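Local coordinates for pyoverdine biosynthesis protein PvcB (Pseudomonas aeruginosa, PDB 4YLM) that catalyses the 2-oxoglutarate-dependent oxidation of tyrosine isonitrile, probably with iron(II), in the biosynthesis of paerucumarin, at residues F124-C129 with L251-N256. Numbering follows the deposited sequence.
Sequences FQVFHC and LVIADN
Gln-125 and Ala-254 form one hydrogen-bonded pair of an antiparallel ladder; Phe-127 and Val-252 form the next. The bond from Gln-125 N to Ala-254 O is 3.1 Å, with 153° at the hydrogen. The other three are shorter and straighter, such as Phe-127 N to Val-252 O at 2.8 Å and 172°. Each of the four acceptor oxygens also takes a CA-H...O contact, for example Phe-124 CA to Ala-254 O at 3.2 Å. Phe-124 N, Val-126 N and His-128 N face the other way, where these residues bond to the backbone of strand 272-286. Strand 120-131 is therefore held along both edges.

On one face, Leu-251 CD1 lies 3.9 Å from Val-126 CG1, the two side chains crossing obliquely. Ile-253 CG2 is 4.2 Å from Phe-124 CD1. Leu-251 has CG anti to its backbone N (chi1 -174°), which brings CD1 over Phe-127 O and beside His-128 CB. The Phe-124 ring presents its edge to Ala-254 O. Asp-255 lies on this face too, its OD2 hydrogen-bonded to Thr-258 OG1 and His-56 ND1.

On the other face, Gln-125 OE1 rests 3.3 Å from the methyl CB of Ala-254. Gln-125 NE2 donates to OD2 of Asp-114, probably an iron ligand, while Asn-256 OD1, in the loop after its strand, accepts from Asp-114 N.

The ladder belongs to the double-stranded beta-helix (jelly-roll) core of this TfdA-family oxygenase. Its chemistry is consistent with a second-shell role: Gln-125 and Asn-256, placed by paired strands, grip Asp-114 by side chain and backbone and probably help orient it toward iron.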
loop_
_atom_site.group_PDB
_atom_site.type_symbol
_atom_site.label_atom_id
_atom_site.label_comp_id
_atom_site.label_asym_id
_atom_site.label_seq_id
_atom_site.Cartn_x
_atom_site.Cartn_y
_atom_site.Cartn_z
ATOM N N PHE A 124 -12.951 -7.320 -9.177
ATOM C CA PHE A 124 -11.895 -8.194 -9.676
ATOM C C PHE A 124 -12.382 -9.599 -9.995
ATOM O O PHE A 124 -13.265 -10.147 -9.305
ATOM C CB PHE A 124 -10.767 -8.352 -8.639
ATOM C CG PHE A 124 -10.121 -7.052 -8.213
ATOM C CD1 PHE A 124 -9.363 -6.300 -9.110
ATOM C CD2 PHE A 124 -10.263 -6.593 -6.909
ATOM C CE1 PHE A 124 -8.759 -5.089 -8.701
ATOM C CE2 PHE A 124 -9.665 -5.391 -6.495
ATOM C CZ PHE A 124 -8.917 -4.645 -7.391
ATOM N N GLN A 125 -11.759 -10.190 -11.017
ATOM C CA GLN A 125 -11.761 -11.636 -11.216
ATOM C C GLN A 125 -10.399 -12.153 -10.742
ATOM O O GLN A 125 -9.365 -11.590 -11.091
ATOM C CB GLN A 125 -11.936 -11.986 -12.705
ATOM C CG GLN A 125 -13.176 -11.402 -13.387
ATOM C CD GLN A 125 -12.965 -11.203 -14.888
ATOM O OE1 GLN A 125 -11.933 -10.685 -15.314
ATOM N NE2 GLN A 125 -13.927 -11.634 -15.689
ATOM N N VAL A 126 -10.400 -13.201 -9.923
ATOM C CA VAL A 126 -9.177 -13.893 -9.557
ATOM C C VAL A 126 -9.255 -15.287 -10.182
ATOM O O VAL A 126 -10.169 -16.055 -9.881
ATOM C CB VAL A 126 -9.017 -14.006 -8.029
ATOM C CG1 VAL A 126 -7.784 -14.840 -7.675
ATOM C CG2 VAL A 126 -8.909 -12.603 -7.407
ATOM N N PHE A 127 -8.318 -15.594 -11.074
ATOM C CA PHE A 127 -8.282 -16.897 -11.741
ATOM C C PHE A 127 -7.068 -17.674 -11.265
ATOM O O PHE A 127 -5.952 -17.180 -11.346
ATOM C CB PHE A 127 -8.123 -16.747 -13.258
ATOM C CG PHE A 127 -9.288 -16.110 -13.960
ATOM C CD1 PHE A 127 -10.356 -16.876 -14.406
ATOM C CD2 PHE A 127 -9.282 -14.755 -14.244
ATOM C CE1 PHE A 127 -11.425 -16.288 -15.097
ATOM C CE2 PHE A 127 -10.339 -14.161 -14.923
ATOM C CZ PHE A 127 -11.409 -14.932 -15.361
ATOM N N HIS A 128 -7.274 -18.896 -10.793
ATOM C CA HIS A 128 -6.165 -19.789 -10.520
ATOM C C HIS A 128 -6.170 -20.894 -11.587
ATOM O O HIS A 128 -7.183 -21.566 -11.771
ATOM C CB HIS A 128 -6.329 -20.411 -9.143
ATOM C CG HIS A 128 -5.314 -21.469 -8.829
ATOM N ND1 HIS A 128 -5.606 -22.574 -8.052
ATOM C CD2 HIS A 128 -4.011 -21.589 -9.177
ATOM C CE1 HIS A 128 -4.526 -23.328 -7.941
ATOM N NE2 HIS A 128 -3.544 -22.753 -8.613
ATOM N N CYS A 129 -5.063 -21.065 -12.299
ATOM C CA CYS A 129 -4.948 -22.193 -13.223
ATOM C C CYS A 129 -4.507 -23.429 -12.453
ATOM O O CYS A 129 -3.351 -23.543 -12.040
ATOM C CB CYS A 129 -3.961 -21.900 -14.351
ATOM S SG CYS A 129 -3.797 -23.261 -15.545
ATOM N N LEU A 251 -1.624 -17.379 -11.422
ATOM C CA LEU A 251 -2.703 -16.693 -10.728
ATOM C C LEU A 251 -2.877 -15.370 -11.445
ATOM O O LEU A 251 -1.924 -14.609 -11.574
ATOM C CB LEU A 251 -2.360 -16.469 -9.245
ATOM C CG LEU A 251 -3.520 -15.868 -8.424
ATOM C CD1 LEU A 251 -4.577 -16.939 -8.141
ATOM C CD2 LEU A 251 -3.027 -15.275 -7.118
ATOM N N VAL A 252 -4.083 -15.112 -11.936
ATOM C CA VAL A 252 -4.357 -13.913 -12.694
ATOM C C VAL A 252 -5.404 -13.104 -11.949
ATOM O O VAL A 252 -6.407 -13.643 -11.471
ATOM C CB VAL A 252 -4.843 -14.246 -14.136
ATOM C CG1 VAL A 252 -5.456 -13.021 -14.818
ATOM C CG2 VAL A 252 -3.691 -14.837 -14.959
ATOM N N ILE A 253 -5.149 -11.810 -11.830
ATOM C CA ILE A 253 -6.086 -10.912 -11.181
ATOM C C ILE A 253 -6.411 -9.831 -12.187
ATOM O O ILE A 253 -5.519 -9.113 -12.610
ATOM C CB ILE A 253 -5.446 -10.264 -9.937
ATOM C CG1 ILE A 253 -5.018 -11.350 -8.934
ATOM C CG2 ILE A 253 -6.420 -9.268 -9.312
ATOM C CD1 ILE A 253 -4.092 -10.816 -7.819
ATOM N N ALA A 254 -7.687 -9.719 -12.559
ATOM C CA ALA A 254 -8.128 -8.810 -13.611
ATOM C C ALA A 254 -9.057 -7.744 -13.046
ATOM O O ALA A 254 -9.916 -8.046 -12.214
ATOM C CB ALA A 254 -8.855 -9.618 -14.732
ATOM N N ASP A 255 -8.864 -6.503 -13.492
ATOM C CA ASP A 255 -9.700 -5.361 -13.128
ATOM C C ASP A 255 -10.940 -5.359 -14.024
ATOM O O ASP A 255 -10.921 -4.807 -15.128
ATOM C CB ASP A 255 -8.881 -4.058 -13.304
ATOM C CG ASP A 255 -9.670 -2.792 -13.002
ATOM O OD1 ASP A 255 -10.839 -2.868 -12.558
ATOM O OD2 ASP A 255 -9.093 -1.687 -13.213
ATOM N N ASN A 256 -12.008 -5.991 -13.541
ATOM C CA ASN A 256 -13.263 -6.106 -14.283
ATOM C C ASN A 256 -13.967 -4.766 -14.533
ATOM O O ASN A 256 -14.858 -4.692 -15.375
ATOM C CB ASN A 256 -14.206 -7.074 -13.546
ATOM C CG ASN A 256 -15.529 -7.272 -14.265
ATOM O OD1 ASN A 256 -15.583 -7.783 -15.396
ATOM N ND2 ASN A 256 -16.611 -6.894 -13.598
#